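Local coordinates for probable sulfate-binding lipoprotein SubI (PDB 6DDN) that probably binds sulfate outside the cell membrane as the carrier component of a sulfate uptake system, at residues P103-I115 with N263-A277. Numbering follows the deposited sequence.
Sequences PADLVNFSVEPDI and NPLAVVATSTHLGAA. With SO4 (sulfate ion), chain F; ACT (acetate ion), chain I.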
# COMPACT_ATOMS: atom_id res chain seq x y z
N PRO A 103 -6.11 12.88 -16.39
CA PRO A 103 -5.11 13.90 -16.07
C PRO A 103 -4.39 13.56 -14.77
O PRO A 103 -5.02 13.21 -13.76
CB PRO A 103 -5.95 15.18 -15.94
CG PRO A 103 -7.32 14.69 -15.60
CD PRO A 103 -7.48 13.40 -16.35
N ALA A 104 -3.07 13.65 -14.81
CA ALA A 104 -2.25 13.36 -13.65
C ALA A 104 -0.91 14.06 -13.80
O ALA A 104 -0.34 14.09 -14.90
CB ALA A 104 -2.04 11.85 -13.47
N ASP A 105 -0.43 14.64 -12.71
CA ASP A 105 0.92 15.17 -12.66
C ASP A 105 1.85 14.31 -11.80
O ASP A 105 3.07 14.36 -12.01
CB ASP A 105 0.92 16.61 -12.12
CG ASP A 105 0.07 17.54 -12.98
OD1 ASP A 105 0.55 17.98 -14.04
OD2 ASP A 105 -1.08 17.82 -12.59
N LEU A 106 1.31 13.53 -10.87
CA LEU A 106 2.07 12.59 -10.08
C LEU A 106 1.24 11.34 -9.85
O LEU A 106 0.01 11.40 -9.72
CB LEU A 106 2.48 13.16 -8.72
CG LEU A 106 3.59 14.21 -8.71
CD1 LEU A 106 3.04 15.55 -8.25
CD2 LEU A 106 4.73 13.75 -7.82
N VAL A 107 1.92 10.20 -9.81
CA VAL A 107 1.29 8.92 -9.50
C VAL A 107 1.87 8.39 -8.21
O VAL A 107 3.08 8.53 -7.96
CB VAL A 107 1.47 7.90 -10.65
CG1 VAL A 107 0.44 8.16 -11.72
CG2 VAL A 107 2.88 7.97 -11.21
N ASN A 108 1.02 7.80 -7.38
CA ASN A 108 1.44 7.14 -6.14
C ASN A 108 0.54 5.91 -5.99
O ASN A 108 -0.61 6.03 -5.57
CB ASN A 108 1.33 8.07 -4.94
CG ASN A 108 1.55 7.35 -3.63
OD1 ASN A 108 0.75 7.46 -2.70
ND2 ASN A 108 2.64 6.60 -3.54
N PHE A 109 1.07 4.75 -6.34
CA PHE A 109 0.25 3.55 -6.43
C PHE A 109 0.65 2.54 -5.36
O PHE A 109 1.69 2.66 -4.70
CB PHE A 109 0.37 2.94 -7.84
CG PHE A 109 -0.28 3.77 -8.90
CD1 PHE A 109 -1.43 4.49 -8.62
CD2 PHE A 109 0.25 3.84 -10.18
CE1 PHE A 109 -2.04 5.26 -9.59
CE2 PHE A 109 -0.35 4.61 -11.15
CZ PHE A 109 -1.50 5.32 -10.86
N SER A 110 -0.22 1.54 -5.18
CA SER A 110 0.00 0.54 -4.14
C SER A 110 1.22 -0.31 -4.44
O SER A 110 2.00 -0.63 -3.54
CB SER A 110 -1.24 -0.33 -3.99
OG SER A 110 -0.98 -1.44 -3.14
N VAL A 111 1.40 -0.70 -5.70
CA VAL A 111 2.44 -1.64 -6.09
C VAL A 111 3.19 -1.11 -7.30
O VAL A 111 2.64 -0.37 -8.12
CB VAL A 111 1.85 -3.04 -6.38
CG1 VAL A 111 1.27 -3.65 -5.11
CG2 VAL A 111 0.79 -2.95 -7.47
N GLU A 112 4.46 -1.51 -7.41
CA GLU A 112 5.29 -1.07 -8.54
C GLU A 112 4.71 -1.43 -9.91
O GLU A 112 4.84 -0.60 -10.83
CB GLU A 112 6.70 -1.65 -8.38
CG GLU A 112 7.66 -1.28 -9.51
CD GLU A 112 7.64 -2.29 -10.65
OE1 GLU A 112 8.08 -1.95 -11.76
OE2 GLU A 112 7.19 -3.43 -10.42
N PRO A 113 4.11 -2.61 -10.13
CA PRO A 113 3.50 -2.88 -11.45
C PRO A 113 2.58 -1.77 -11.95
O PRO A 113 2.55 -1.51 -13.15
CB PRO A 113 2.71 -4.17 -11.20
CG PRO A 113 3.46 -4.86 -10.13
CD PRO A 113 4.13 -3.82 -9.28
N ASP A 114 1.85 -1.12 -11.05
CA ASP A 114 0.97 -0.03 -11.45
C ASP A 114 1.75 1.19 -11.92
O ASP A 114 1.18 2.08 -12.56
CB ASP A 114 0.03 0.33 -10.31
CG ASP A 114 -0.96 -0.78 -10.00
OD1 ASP A 114 -1.36 -1.49 -10.94
OD2 ASP A 114 -1.32 -0.94 -8.81
N ILE A 115 3.04 1.27 -11.60
CA ILE A 115 3.91 2.28 -12.20
C ILE A 115 4.48 1.79 -13.53
O ILE A 115 4.58 2.56 -14.48
CB ILE A 115 5.04 2.66 -11.22
CG1 ILE A 115 4.46 3.23 -9.92
CG2 ILE A 115 5.97 3.68 -11.85
CD1 ILE A 115 3.73 4.54 -10.10
N ASN A 263 5.26 1.40 -1.39
CA ASN A 263 4.34 2.14 -2.24
C ASN A 263 5.10 3.11 -3.13
O ASN A 263 5.64 4.10 -2.62
CB ASN A 263 3.32 2.88 -1.38
CG ASN A 263 2.56 1.96 -0.45
OD1 ASN A 263 2.63 2.10 0.77
ND2 ASN A 263 1.84 1.00 -1.02
N PRO A 264 5.16 2.88 -4.44
CA PRO A 264 5.96 3.74 -5.31
C PRO A 264 5.28 5.07 -5.62
O PRO A 264 4.06 5.21 -5.59
CB PRO A 264 6.13 2.90 -6.58
CG PRO A 264 4.93 2.01 -6.59
CD PRO A 264 4.62 1.71 -5.15
N LEU A 265 6.12 6.05 -5.96
CA LEU A 265 5.69 7.38 -6.36
C LEU A 265 6.56 7.83 -7.53
O LEU A 265 7.78 7.64 -7.51
CB LEU A 265 5.81 8.38 -5.21
CG LEU A 265 5.76 9.87 -5.54
CD1 LEU A 265 4.32 10.36 -5.66
CD2 LEU A 265 6.51 10.68 -4.50
N ALA A 266 5.93 8.42 -8.54
CA ALA A 266 6.65 8.87 -9.72
C ALA A 266 5.96 10.09 -10.30
O ALA A 266 4.74 10.27 -10.15
CB ALA A 266 6.75 7.77 -10.77
N VAL A 267 6.74 10.94 -10.95
CA VAL A 267 6.20 12.08 -11.67
C VAL A 267 5.68 11.61 -13.02
O VAL A 267 6.29 10.77 -13.69
CB VAL A 267 7.28 13.17 -11.83
CG1 VAL A 267 6.99 14.06 -13.03
CG2 VAL A 267 7.39 14.00 -10.56
N VAL A 268 4.52 12.13 -13.42
CA VAL A 268 3.94 11.80 -14.72
C VAL A 268 4.68 12.58 -15.79
O VAL A 268 4.76 13.81 -15.74
CB VAL A 268 2.44 12.09 -14.75
CG1 VAL A 268 1.95 12.24 -16.18
CG2 VAL A 268 1.67 11.00 -14.03
N ALA A 269 5.24 11.86 -16.78
CA ALA A 269 6.05 12.51 -17.80
C ALA A 269 5.23 13.44 -18.69
O ALA A 269 5.73 14.48 -19.12
CB ALA A 269 6.76 11.46 -18.65
N THR A 270 3.98 13.09 -18.96
CA THR A 270 3.13 13.87 -19.85
C THR A 270 2.53 15.10 -19.18
O THR A 270 1.59 15.69 -19.73
CB THR A 270 2.01 12.99 -20.41
OG1 THR A 270 1.17 12.55 -19.33
CG2 THR A 270 2.59 11.79 -21.11
N SER A 271 3.04 15.51 -18.03
CA SER A 271 2.47 16.63 -17.29
C SER A 271 3.12 17.94 -17.71
O SER A 271 4.33 18.01 -17.95
CB SER A 271 2.64 16.43 -15.79
OG SER A 271 2.67 17.68 -15.12
N THR A 272 2.30 18.99 -17.79
CA THR A 272 2.74 20.33 -18.13
C THR A 272 3.21 21.11 -16.91
O THR A 272 3.26 22.35 -16.96
CB THR A 272 1.62 21.09 -18.83
OG1 THR A 272 0.58 21.38 -17.89
CG2 THR A 272 1.05 20.26 -19.97
N HIS A 273 3.56 20.43 -15.81
CA HIS A 273 3.91 21.08 -14.56
C HIS A 273 5.07 20.37 -13.89
O HIS A 273 5.13 20.27 -12.66
CB HIS A 273 2.72 21.13 -13.60
CG HIS A 273 1.57 21.93 -14.10
ND1 HIS A 273 1.68 23.25 -14.47
CD2 HIS A 273 0.27 21.60 -14.29
CE1 HIS A 273 0.51 23.70 -14.87
NE2 HIS A 273 -0.37 22.72 -14.76
N LEU A 274 6.03 19.88 -14.68
CA LEU A 274 7.10 19.07 -14.11
C LEU A 274 7.97 19.86 -13.15
O LEU A 274 8.68 19.26 -12.34
CB LEU A 274 7.95 18.45 -15.22
CG LEU A 274 7.23 17.40 -16.07
CD1 LEU A 274 8.19 16.30 -16.50
CD2 LEU A 274 6.05 16.79 -15.32
N GLY A 275 7.93 21.19 -13.21
CA GLY A 275 8.58 21.99 -12.19
C GLY A 275 7.98 21.75 -10.83
O GLY A 275 8.67 21.32 -9.90
N ALA A 276 6.67 21.99 -10.70
CA ALA A 276 5.99 21.77 -9.43
C ALA A 276 5.89 20.29 -9.10
O ALA A 276 6.07 19.89 -7.94
CB ALA A 276 4.60 22.41 -9.45
N ALA A 277 5.62 19.46 -10.11
CA ALA A 277 5.49 18.02 -9.87
C ALA A 277 6.78 17.43 -9.32
O ALA A 277 6.75 16.60 -8.41
CB ALA A 277 5.06 17.31 -11.15
S SO4 F . 5.36 24.51 -13.27
O1 SO4 F . 4.02 24.17 -13.76
O2 SO4 F . 5.31 25.83 -12.65
O3 SO4 F . 5.77 23.52 -12.28
O4 SO4 F . 6.31 24.51 -14.37
C ACT I . -1.80 18.01 -17.42
O ACT I . -0.83 18.75 -17.11
OXT ACT I . -1.96 16.78 -17.17
CH3 ACT I . -2.96 18.67 -18.23
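Val107 and Ala266 pair through both backbone bonds: Val107 N reaches Ala266 O at 2.8 Å, and Ala266 N gives to Val107 O. This is the hydrogen-bonded pair of two antiparallel strands, 106-108 and 265-267. Val268 N extends the pairing to Asp105 O.

At the other end, Pro264 O takes two donors. Phe109 N lies 3.1 Å from Pro264 O. Asn108 ND2 approaches Pro264 O from above the carbonyl plane, at 2.9 Å. The Asn108 amide stands there because its CG is anti to the backbone N (chi1 171°); its OD1 accepts from Trp66. Further on, Asn263 ND2 donates to Ser110 O, which also accepts from Trp180. The Ser110 hydroxyl bonds to Tyr236, and its side chain comes within about 3 Å (nearest atoms) of a bound sulfate. That ion is probably from the crystallisation liquor, though such ions often mark pockets.

Ser271 OG lies an implausibly short 2.4 Å from Asp105 OD1, so the details of this bond are doubtful. The same OG accepts from His273 N, forming an ST turn just ahead of helix 274-284. Asp105 OD2 accepts from Thr55 N. The edge of the His273 ring lies near Asp105 OD1, while ND1 donates to a different sulfate, also probably from the liquor.

Apolar groups pack on both faces. Leu106 puts CD2 3.8 Å from Val267 CG2, and its CD1 meets Ala277 CB at 3.9 Å, joining strand to helix. The Val107 and Val268 side chains cross at about a right angle, CG1 against CG2. Ile115 CG1 slides past the Pro264 ring, 3.6 Å from its CG.

Strand 106-108 is thus held between strands 53-58 and 257-267, consistent with a type 2 periplasmic binding protein fold. Asp105 probably links strand 53-58 to the turn before helix 274-284.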